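Local coordinates for protein Rik1-associated factor 1 (Schizosaccharomyces pombe, PDB 4O9D) that helps establish heterochromatin as a component of the Clr4 methyltransferase complex, which ubiquitylates and methylates histone H3, at residues S16-K21 with P370-F375; Q343-G348 with E389-L394; N349-G354 with K361-R366. All coordinates share one frame; numbering follows the deposited sequence.

Contact 1: S16-K21 with P370-F375; sequences SVFFLK and PFIQNF. With EDO (1,2-ethanediol), chain E.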
loop_
_atom_site.group_PDB
_atom_site.type_symbol
_atom_site.label_atom_id
_atom_site.label_comp_id
_atom_site.label_asym_id
_atom_site.label_seq_id
_atom_site.Cartn_x
_atom_site.Cartn_y
_atom_site.Cartn_z
ATOM N N SER A 16 6.475 -12.422 16.520
ATOM C CA SER A 16 7.786 -12.298 15.901
ATOM C C SER A 16 8.395 -10.914 16.108
ATOM O O SER A 16 9.616 -10.769 16.091
ATOM C CB SER A 16 7.701 -12.611 14.396
ATOM O OG SER A 16 7.454 -11.446 13.610
ATOM N N VAL A 17 7.560 -9.901 16.327
ATOM C CA VAL A 17 8.068 -8.538 16.357
ATOM C C VAL A 17 9.086 -8.315 17.485
ATOM O O VAL A 17 9.999 -7.502 17.344
ATOM C CB VAL A 17 6.933 -7.508 16.421
ATOM C CG1 VAL A 17 6.300 -7.485 17.799
ATOM C CG2 VAL A 17 7.449 -6.133 16.008
ATOM N N PHE A 18 8.962 -9.047 18.589
ATOM C CA PHE A 18 9.965 -8.930 19.647
ATOM C C PHE A 18 11.309 -9.525 19.201
ATOM O O PHE A 18 12.374 -9.137 19.703
ATOM C CB PHE A 18 9.490 -9.627 20.924
ATOM C CG PHE A 18 8.193 -9.095 21.461
ATOM C CD1 PHE A 18 8.021 -7.737 21.671
ATOM C CD2 PHE A 18 7.142 -9.956 21.750
ATOM C CE1 PHE A 18 6.824 -7.241 22.167
ATOM C CE2 PHE A 18 5.937 -9.471 22.251
ATOM C CZ PHE A 18 5.782 -8.110 22.469
ATOM N N PHE A 19 11.259 -10.458 18.255
ATOM C CA PHE A 19 12.454 -11.209 17.857
ATOM C C PHE A 19 13.159 -10.622 16.648
ATOM O O PHE A 19 14.253 -11.052 16.305
ATOM C CB PHE A 19 12.093 -12.667 17.590
ATOM C CG PHE A 19 11.530 -13.359 18.791
ATOM C CD1 PHE A 19 12.276 -13.437 19.962
ATOM C CD2 PHE A 19 10.257 -13.908 18.771
ATOM C CE1 PHE A 19 11.770 -14.054 21.086
ATOM C CE2 PHE A 19 9.740 -14.536 19.903
ATOM C CZ PHE A 19 10.501 -14.605 21.059
ATOM N N LEU A 20 12.526 -9.644 16.007
ATOM C CA LEU A 20 13.124 -8.948 14.878
ATOM C C LEU A 20 14.275 -8.068 15.372
ATOM O O LEU A 20 14.111 -7.249 16.282
ATOM C CB LEU A 20 12.057 -8.116 14.138
ATOM C CG LEU A 20 11.006 -8.941 13.355
ATOM C CD1 LEU A 20 9.827 -8.097 12.853
ATOM C CD2 LEU A 20 11.657 -9.655 12.187
ATOM N N LYS A 21 15.453 -8.248 14.787
ATOM C CA LYS A 21 16.591 -7.411 15.155
ATOM C C LYS A 21 17.077 -6.631 13.936
ATOM O O LYS A 21 16.884 -7.057 12.807
ATOM C CB LYS A 21 17.719 -8.269 15.728
ATOM C CG LYS A 21 17.347 -9.029 17.004
ATOM C CD LYS A 21 16.917 -8.085 18.139
ATOM C CE LYS A 21 16.437 -8.852 19.372
ATOM N NZ LYS A 21 15.444 -8.077 20.200
ATOM N N PRO A 370 -3.159 -0.380 26.011
ATOM C CA PRO A 370 -2.681 -1.203 24.887
ATOM C C PRO A 370 -1.195 -1.033 24.540
ATOM O O PRO A 370 -0.644 -1.931 23.886
ATOM C CB PRO A 370 -3.567 -0.742 23.712
ATOM C CG PRO A 370 -3.981 0.630 24.051
ATOM C CD PRO A 370 -4.113 0.652 25.572
ATOM N N PHE A 371 -0.554 0.066 24.946
ATOM C CA PHE A 371 0.854 0.258 24.574
ATOM C C PHE A 371 1.795 -0.788 25.182
ATOM O O PHE A 371 1.767 -1.049 26.390
ATOM C CB PHE A 371 1.327 1.665 24.932
ATOM C CG PHE A 371 2.793 1.911 24.656
ATOM C CD1 PHE A 371 3.254 2.093 23.341
ATOM C CD2 PHE A 371 3.703 1.998 25.706
ATOM C CE1 PHE A 371 4.591 2.351 23.091
ATOM C CE2 PHE A 371 5.051 2.249 25.465
ATOM C CZ PHE A 371 5.502 2.429 24.157
ATOM N N ILE A 372 2.626 -1.392 24.336
ATOM C CA ILE A 372 3.513 -2.453 24.761
ATOM C C ILE A 372 4.907 -1.867 24.867
ATOM O O ILE A 372 5.520 -1.871 25.942
ATOM C CB ILE A 372 3.560 -3.600 23.736
ATOM C CG1 ILE A 372 2.173 -4.240 23.588
ATOM C CG2 ILE A 372 4.637 -4.620 24.115
ATOM C CD1 ILE A 372 1.611 -4.841 24.865
ATOM N N GLN A 373 5.400 -1.334 23.752
ATOM C CA GLN A 373 6.774 -0.835 23.702
ATOM C C GLN A 373 7.007 -0.055 22.423
ATOM O O GLN A 373 6.252 -0.189 21.466
ATOM C CB GLN A 373 7.737 -2.012 23.755
ATOM C CG GLN A 373 7.715 -2.846 22.469
ATOM C CD GLN A 373 8.826 -3.873 22.421
ATOM O OE1 GLN A 373 9.092 -4.565 23.400
ATOM N NE2 GLN A 373 9.478 -3.981 21.270
ATOM N N ASN A 374 8.016 0.807 22.441
ATOM C CA ASN A 374 8.542 1.419 21.235
ATOM C C ASN A 374 9.449 0.382 20.590
ATOM O O ASN A 374 10.346 -0.140 21.242
ATOM C CB ASN A 374 9.314 2.703 21.559
ATOM C CG ASN A 374 8.398 3.842 22.005
ATOM O OD1 ASN A 374 7.190 3.774 21.838
ATOM N ND2 ASN A 374 8.983 4.907 22.548
ATOM N N PHE A 375 9.190 0.051 19.326
ATOM C CA PHE A 375 10.000 -0.936 18.616
ATOM C C PHE A 375 11.304 -0.326 18.162
ATOM O O PHE A 375 12.373 -0.920 18.321
ATOM C CB PHE A 375 9.271 -1.494 17.385
ATOM C CG PHE A 375 10.096 -2.471 16.601
ATOM C CD1 PHE A 375 10.350 -3.737 17.099
ATOM C CD2 PHE A 375 10.634 -2.121 15.364
ATOM C CE1 PHE A 375 11.132 -4.639 16.374
ATOM C CE2 PHE A 375 11.421 -3.029 14.626
ATOM C CZ PHE A 375 11.675 -4.270 15.129
HETATM C C1 EDO E . 9.212 2.485 25.090
HETATM O O1 EDO E . 9.387 1.089 24.862
HETATM C C2 EDO E . 8.677 2.742 26.498
HETATM O O2 EDO E . 8.022 4.014 26.501
#
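Phe375 presses the outer atoms of its ring against Val17 and Leu20, and here the packing is close. Its CG lies anti to the backbone N (chi1 178°), and the ring reaches the turn before strand 21-26. Val17 O comes closest, obliquely, 3.2 Å from Phe375 CE1, an approach the slightly positive ring C-H can tolerate. Phe375 CD1 is 3.9 Å from Val17 CG2, and Phe375 CZ 4.0 Å from Leu20 CB. Buried apolar branches suit Val17 and Leu20 here, and the broad ring of Phe375 continues the layer into the next blade through Leu394 and Tyr406.

The other end is looser. Ile372 and Gln373, a classic beta bulge opposite Val362, both start out toward the N-terminal loop. Ile372 CG2 touches the edge of the Phe18 ring at CE1 (3.9 Å). Gln373 is partly exposed, and its amide suits the solvent side of that ring, planes 64° apart, OE1 3.7 Å from Phe18 CE1. A 1,2-ethanediol, probably from the crystallisation liquor, accepts the N-H of Asn374 through O1.

No polar bond joins the segments; apolar contacts mix with oxygens approaching ring C-H, so shape fit rather than directional bonding sets the contact.

Contact 2: Q343-G348 with E389-L394; sequences QWQPKG and EDASKL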
loop_
_atom_site.group_PDB
_atom_site.type_symbol
_atom_site.label_atom_id
_atom_site.label_comp_id
_atom_site.label_asym_id
_atom_site.label_seq_id
_atom_site.Cartn_x
_atom_site.Cartn_y
_atom_site.Cartn_z
ATOM N N GLN A 343 -0.134 -1.769 10.675
ATOM C CA GLN A 343 -0.262 -3.176 10.279
ATOM C C GLN A 343 -0.347 -4.080 11.482
ATOM O O GLN A 343 0.324 -3.852 12.505
ATOM C CB GLN A 343 0.955 -3.627 9.438
ATOM C CG GLN A 343 1.001 -3.068 8.020
ATOM C CD GLN A 343 1.967 -3.826 7.112
ATOM O OE1 GLN A 343 2.733 -4.680 7.564
ATOM N NE2 GLN A 343 1.925 -3.514 5.814
ATOM N N TRP A 344 -1.132 -5.133 11.335
ATOM C CA TRP A 344 -1.124 -6.231 12.280
ATOM C C TRP A 344 -0.003 -7.205 11.964
ATOM O O TRP A 344 0.245 -7.569 10.807
ATOM C CB TRP A 344 -2.477 -6.936 12.285
ATOM C CG TRP A 344 -3.569 -5.981 12.729
ATOM C CD1 TRP A 344 -4.231 -5.074 11.949
ATOM C CD2 TRP A 344 -4.092 -5.830 14.054
ATOM N NE1 TRP A 344 -5.155 -4.377 12.707
ATOM C CE2 TRP A 344 -5.077 -4.818 14.003
ATOM C CE3 TRP A 344 -3.817 -6.448 15.285
ATOM C CZ2 TRP A 344 -5.786 -4.419 15.125
ATOM C CZ3 TRP A 344 -4.539 -6.062 16.394
ATOM C CH2 TRP A 344 -5.500 -5.053 16.319
ATOM N N GLN A 345 0.723 -7.560 13.016
ATOM C CA GLN A 345 1.747 -8.589 12.959
ATOM C C GLN A 345 1.209 -9.813 12.229
ATOM O O GLN A 345 0.252 -10.435 12.685
ATOM C CB GLN A 345 2.121 -8.979 14.397
ATOM C CG GLN A 345 2.706 -10.380 14.534
ATOM C CD GLN A 345 4.208 -10.352 14.648
ATOM O OE1 GLN A 345 4.756 -9.948 15.672
ATOM N NE2 GLN A 345 4.890 -10.760 13.583
ATOM N N PRO A 346 1.823 -10.181 11.098
ATOM C CA PRO A 346 1.245 -11.371 10.480
ATOM C C PRO A 346 1.364 -12.570 11.418
ATOM O O PRO A 346 2.362 -12.702 12.137
ATOM C CB PRO A 346 2.074 -11.549 9.203
ATOM C CG PRO A 346 2.643 -10.182 8.932
ATOM C CD PRO A 346 2.938 -9.632 10.318
ATOM N N LYS A 347 0.326 -13.398 11.443
ATOM C CA LYS A 347 0.344 -14.631 12.213
ATOM C C LYS A 347 0.215 -14.376 13.728
ATOM O O LYS A 347 0.193 -15.323 14.504
ATOM C CB LYS A 347 1.627 -15.415 11.900
ATOM C CG LYS A 347 1.818 -15.698 10.399
ATOM C CD LYS A 347 3.284 -15.668 9.982
ATOM C CE LYS A 347 4.071 -16.796 10.630
ATOM N NZ LYS A 347 5.029 -17.437 9.673
ATOM N N GLY A 348 0.088 -13.107 14.132
ATOM C CA GLY A 348 -0.007 -12.741 15.536
ATOM C C GLY A 348 -1.226 -11.884 15.863
ATOM O O GLY A 348 -2.174 -11.809 15.075
ATOM N N GLU A 389 4.802 -11.269 4.671
ATOM C CA GLU A 389 3.699 -12.154 5.039
ATOM C C GLU A 389 4.119 -13.267 6.010
ATOM O O GLU A 389 3.318 -13.692 6.846
ATOM C CB GLU A 389 3.056 -12.770 3.786
ATOM C CG GLU A 389 2.102 -11.853 3.076
ATOM C CD GLU A 389 1.372 -12.553 1.937
ATOM O OE1 GLU A 389 0.157 -12.302 1.767
ATOM O OE2 GLU A 389 2.009 -13.360 1.218
ATOM N N ASP A 390 5.357 -13.751 5.903
ATOM C CA ASP A 390 5.828 -14.805 6.804
ATOM C C ASP A 390 6.379 -14.237 8.137
ATOM O O ASP A 390 6.929 -14.972 8.958
ATOM C CB ASP A 390 6.857 -15.718 6.111
ATOM C CG ASP A 390 8.245 -15.091 6.014
ATOM O OD1 ASP A 390 8.406 -13.925 6.419
ATOM O OD2 ASP A 390 9.184 -15.761 5.515
ATOM N N ALA A 391 6.222 -12.934 8.344
ATOM C CA ALA A 391 6.537 -12.313 9.635
ATOM C C ALA A 391 8.043 -12.242 9.930
ATOM O O ALA A 391 8.454 -11.813 11.025
ATOM C CB ALA A 391 5.819 -13.068 10.762
ATOM N N SER A 392 8.865 -12.639 8.956
ATOM C CA SER A 392 10.311 -12.746 9.171
ATOM C C SER A 392 11.041 -11.445 8.866
ATOM O O SER A 392 12.227 -11.299 9.184
ATOM C CB SER A 392 10.918 -13.884 8.329
ATOM O OG SER A 392 11.050 -13.530 6.950
ATOM N N LYS A 393 10.342 -10.504 8.248
ATOM C CA LYS A 393 10.955 -9.230 7.895
ATOM C C LYS A 393 10.041 -8.083 8.293
ATOM O O LYS A 393 8.815 -8.200 8.190
ATOM C CB LYS A 393 11.213 -9.168 6.390
ATOM C CG LYS A 393 12.135 -10.274 5.864
ATOM C CD LYS A 393 13.540 -10.141 6.453
ATOM C CE LYS A 393 14.450 -11.313 6.073
ATOM N NZ LYS A 393 13.958 -12.627 6.607
ATOM N N LEU A 394 10.639 -6.987 8.758
ATOM C CA LEU A 394 9.934 -5.717 8.888
ATOM C C LEU A 394 10.815 -4.600 8.285
ATOM O O LEU A 394 12.020 -4.532 8.541
ATOM C CB LEU A 394 9.588 -5.439 10.360
ATOM C CG LEU A 394 8.998 -4.056 10.643
ATOM C CD1 LEU A 394 7.617 -3.876 9.962
ATOM C CD2 LEU A 394 8.890 -3.798 12.170
#
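Glu389 meets Pro346 and Lys347 through its backbone, for its carbonyl O lies 3.4 Å from Pro346 CB and 3.7 Å from Lys347 CD, while its side chain sets off away from them and stays exposed. Pro346 is well suited to the site: it is the second residue of a type II turn from Gln345 to Gly348, and its rigid ring offers an apolar flank to the neighbouring loop.

At Asp390 the backbone carbonyl receives the one hydrogen bond between the segments, from Lys347 NZ at 3.2 Å. The ammonium group sits 49° above the carbonyl plane, at the end of a chain bent at chi2, chi3 and chi4. The Asp390 carboxylate turns back on its own loop instead: OD1 accepts the N-H of Ser392 (2.9 Å), an Asx turn, and also the Ser392 hydroxyl.

Ala391 carries the buried middle. Its methyl group is small enough to fit among several neighbours, with CB 3.7 Å from both Lys347 CD and Pro346 O, and 3.8 Å from Gln345 NE2. Gln345 NE2 is bonded to Ser16 OG and OE1 to Val17 N, so the buried amide is satisfied at both ends.

After Ala391, Lys393 bonds through NZ to Ser392 OG and makes a cation-pi contact with Phe67, and Leu394 enters strand 393-398, where it packs on Phe387.

Both segments hold the turn between the innermost strand of a blade and the next strand outward, so this is the meeting of equivalent hairpin turns in adjacent blades of a WD40 beta-propeller.

Contact 3: N349-G354 with K361-R366; sequences NLFVTG and KVWDLR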
loop_
_atom_site.group_PDB
_atom_site.type_symbol
_atom_site.label_atom_id
_atom_site.label_comp_id
_atom_site.label_asym_id
_atom_site.label_seq_id
_atom_site.Cartn_x
_atom_site.Cartn_y
_atom_site.Cartn_z
ATOM N N ASN A 349 -1.198 -11.240 17.028
ATOM C CA ASN A 349 -2.284 -10.357 17.449
ATOM C C ASN A 349 -1.851 -8.939 17.836
ATOM O O ASN A 349 -2.671 -8.117 18.229
ATOM C CB ASN A 349 -3.075 -11.014 18.577
ATOM C CG ASN A 349 -3.892 -12.196 18.093
ATOM O OD1 ASN A 349 -4.690 -12.078 17.148
ATOM N ND2 ASN A 349 -3.678 -13.349 18.708
ATOM N N LEU A 350 -0.578 -8.626 17.681
ATOM C CA LEU A 350 -0.120 -7.274 17.989
ATOM C C LEU A 350 -0.337 -6.307 16.813
ATOM O O LEU A 350 -0.262 -6.700 15.643
ATOM C CB LEU A 350 1.360 -7.287 18.362
ATOM C CG LEU A 350 1.664 -7.970 19.696
ATOM C CD1 LEU A 350 3.140 -7.956 19.994
ATOM C CD2 LEU A 350 0.887 -7.310 20.828
ATOM N N PHE A 351 -0.590 -5.045 17.142
ATOM C CA PHE A 351 -0.794 -3.998 16.147
ATOM C C PHE A 351 0.439 -3.095 16.192
ATOM O O PHE A 351 1.013 -2.853 17.263
ATOM C CB PHE A 351 -2.079 -3.221 16.480
ATOM C CG PHE A 351 -2.445 -2.139 15.475
ATOM C CD1 PHE A 351 -2.658 -2.446 14.131
ATOM C CD2 PHE A 351 -2.638 -0.829 15.896
ATOM C CE1 PHE A 351 -3.008 -1.452 13.230
ATOM C CE2 PHE A 351 -3.020 0.173 15.009
ATOM C CZ PHE A 351 -3.203 -0.142 13.657
ATOM N N VAL A 352 0.868 -2.639 15.025
ATOM C CA VAL A 352 2.060 -1.836 14.906
ATOM C C VAL A 352 1.838 -0.587 14.053
ATOM O O VAL A 352 1.417 -0.665 12.880
ATOM C CB VAL A 352 3.224 -2.656 14.280
ATOM C CG1 VAL A 352 4.485 -1.825 14.240
ATOM C CG2 VAL A 352 3.440 -3.943 15.050
ATOM N N THR A 353 2.192 0.563 14.615
ATOM C CA THR A 353 1.965 1.825 13.953
ATOM C C THR A 353 3.223 2.686 13.967
ATOM O O THR A 353 4.033 2.617 14.893
ATOM C CB THR A 353 0.764 2.594 14.579
ATOM O OG1 THR A 353 1.060 2.988 15.926
ATOM C CG2 THR A 353 -0.479 1.740 14.580
ATOM N N GLY A 354 3.403 3.469 12.914
ATOM C CA GLY A 354 4.563 4.338 12.807
ATOM C C GLY A 354 4.146 5.732 12.419
ATOM O O GLY A 354 3.382 5.926 11.453
ATOM N N LYS A 361 5.518 2.089 17.213
ATOM C CA LYS A 361 4.942 1.700 18.496
ATOM C C LYS A 361 4.210 0.372 18.349
ATOM O O LYS A 361 3.608 0.103 17.288
ATOM C CB LYS A 361 4.009 2.807 19.005
ATOM C CG LYS A 361 4.782 4.059 19.479
ATOM C CD LYS A 361 3.867 5.179 19.928
ATOM C CE LYS A 361 4.695 6.317 20.562
ATOM N NZ LYS A 361 5.382 5.828 21.807
ATOM N N VAL A 362 4.299 -0.463 19.391
ATOM C CA VAL A 362 3.673 -1.790 19.388
ATOM C C VAL A 362 2.513 -1.762 20.401
ATOM O O VAL A 362 2.698 -1.273 21.525
ATOM C CB VAL A 362 4.673 -2.929 19.746
ATOM C CG1 VAL A 362 3.994 -4.299 19.711
ATOM C CG2 VAL A 362 5.907 -2.918 18.809
ATOM N N TRP A 363 1.339 -2.260 19.988
ATOM C CA TRP A 363 0.123 -2.205 20.796
ATOM C C TRP A 363 -0.568 -3.567 20.916
ATOM O O TRP A 363 -0.601 -4.332 19.945
ATOM C CB TRP A 363 -0.889 -1.226 20.184
ATOM C CG TRP A 363 -0.328 0.091 19.682
ATOM C CD1 TRP A 363 0.181 0.345 18.445
ATOM C CD2 TRP A 363 -0.272 1.335 20.408
ATOM N NE1 TRP A 363 0.562 1.678 18.349
ATOM C CE2 TRP A 363 0.296 2.301 19.541
ATOM C CE3 TRP A 363 -0.651 1.723 21.712
ATOM C CZ2 TRP A 363 0.498 3.631 19.922
ATOM C CZ3 TRP A 363 -0.440 3.051 22.098
ATOM C CH2 TRP A 363 0.129 3.989 21.204
ATOM N N ASP A 364 -1.124 -3.872 22.097
ATOM C CA ASP A 364 -2.021 -5.032 22.257
ATOM C C ASP A 364 -3.402 -4.554 22.720
ATOM O O ASP A 364 -3.573 -4.130 23.861
ATOM C CB ASP A 364 -1.488 -6.051 23.250
ATOM C CG ASP A 364 -2.246 -7.368 23.185
ATOM O OD1 ASP A 364 -3.466 -7.351 22.889
ATOM O OD2 ASP A 364 -1.619 -8.425 23.396
ATOM N N LEU A 365 -4.374 -4.618 21.818
ATOM C CA LEU A 365 -5.697 -4.013 22.059
ATOM C C LEU A 365 -6.511 -4.793 23.088
ATOM O O LEU A 365 -7.583 -4.359 23.533
ATOM C CB LEU A 365 -6.457 -3.893 20.733
ATOM C CG LEU A 365 -6.098 -2.633 19.943
ATOM C CD1 LEU A 365 -6.612 -1.381 20.691
ATOM C CD2 LEU A 365 -4.606 -2.520 19.693
ATOM N N ARG A 366 -5.987 -5.934 23.491
ATOM C CA ARG A 366 -6.666 -6.751 24.482
ATOM C C ARG A 366 -6.227 -6.359 25.919
ATOM O O ARG A 366 -6.740 -6.892 26.907
ATOM C CB ARG A 366 -6.391 -8.225 24.183
ATOM C CG ARG A 366 -6.685 -8.619 22.719
ATOM C CD ARG A 366 -6.165 -10.014 22.380
ATOM N NE ARG A 366 -4.706 -10.057 22.244
ATOM C CZ ARG A 366 -3.985 -11.181 22.235
ATOM N NH1 ARG A 366 -4.575 -12.365 22.361
ATOM N NH2 ARG A 366 -2.671 -11.132 22.108
HETATM O O HOH W 1 -4.285 -6.905 19.986
HETATM O O HOH W 2 -2.421 -13.840 21.125
#
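Trp363 holds CG anti to its carbonyl carbon (chi1 -43°), while Thr353 places OG1 between its backbone N and carbonyl carbon (chi1 66°); with the two side chains crossing at about a right angle, the indole N-H meets the hydroxyl. The Trp363 NE1 to Thr353 OG1 bond is 2.8 Å long, with OG1 close to the ring plane. Thr353 OG1 is also bonded to His319, giving three members of the Asp-His-Ser/Thr-Trp hydrogen-bond network of WD40 repeats.

Beneath runs an antiparallel ladder. Phe351 and Trp363 form a hydrogen-bonded pair, Phe351 N to Trp363 O measuring 2.9 Å at 176°, and Thr353 pairs likewise with Lys361. Val352 and Val362, a non-hydrogen-bonded pair, share the opposite face, and Leu350 CD1 reaches Val362 CG1 at 3.8 Å.

Past the ladder, exposed Arg366 grips Asp364 side-on in a salt bridge, its NE 3.0 Å from Asp364 OD1. Asn349 CB lies over one face of the guanidinium, toward its rim. A water bridges the loop ends, donating to Asn349 O and accepting from Leu365 N.

Apart from that salt bridge, the buried hydroxyl and indole N-H are paired by a directional bond that would fix the Trp363 ring.

How the contacts relate
Contact 3 forms the middle hairpin of one blade. Its centre is about 8 Å from that of contact 1, where the outer strand is tied on by Pro370 O to Asp364 N (2.7 Å) and Asn374 OD1 to Lys361 NZ (2.7 Å), both probable hydrogen bonds. On the inner side lies contact 2, its centre about 12 Å from that of contact 3, joined through Gln343 O to Val352 N (2.8 Å), a probable hydrogen bond. Ser16 OG links contacts 1 and 2, so the N-terminal segment spans two blades before strand 21-26 closes the propeller. The 1,2-ethanediol, probably from the crystallisation liquor, lies against Asn374 of contact 1, about 6 Å from the Lys361 side chain of contact 3.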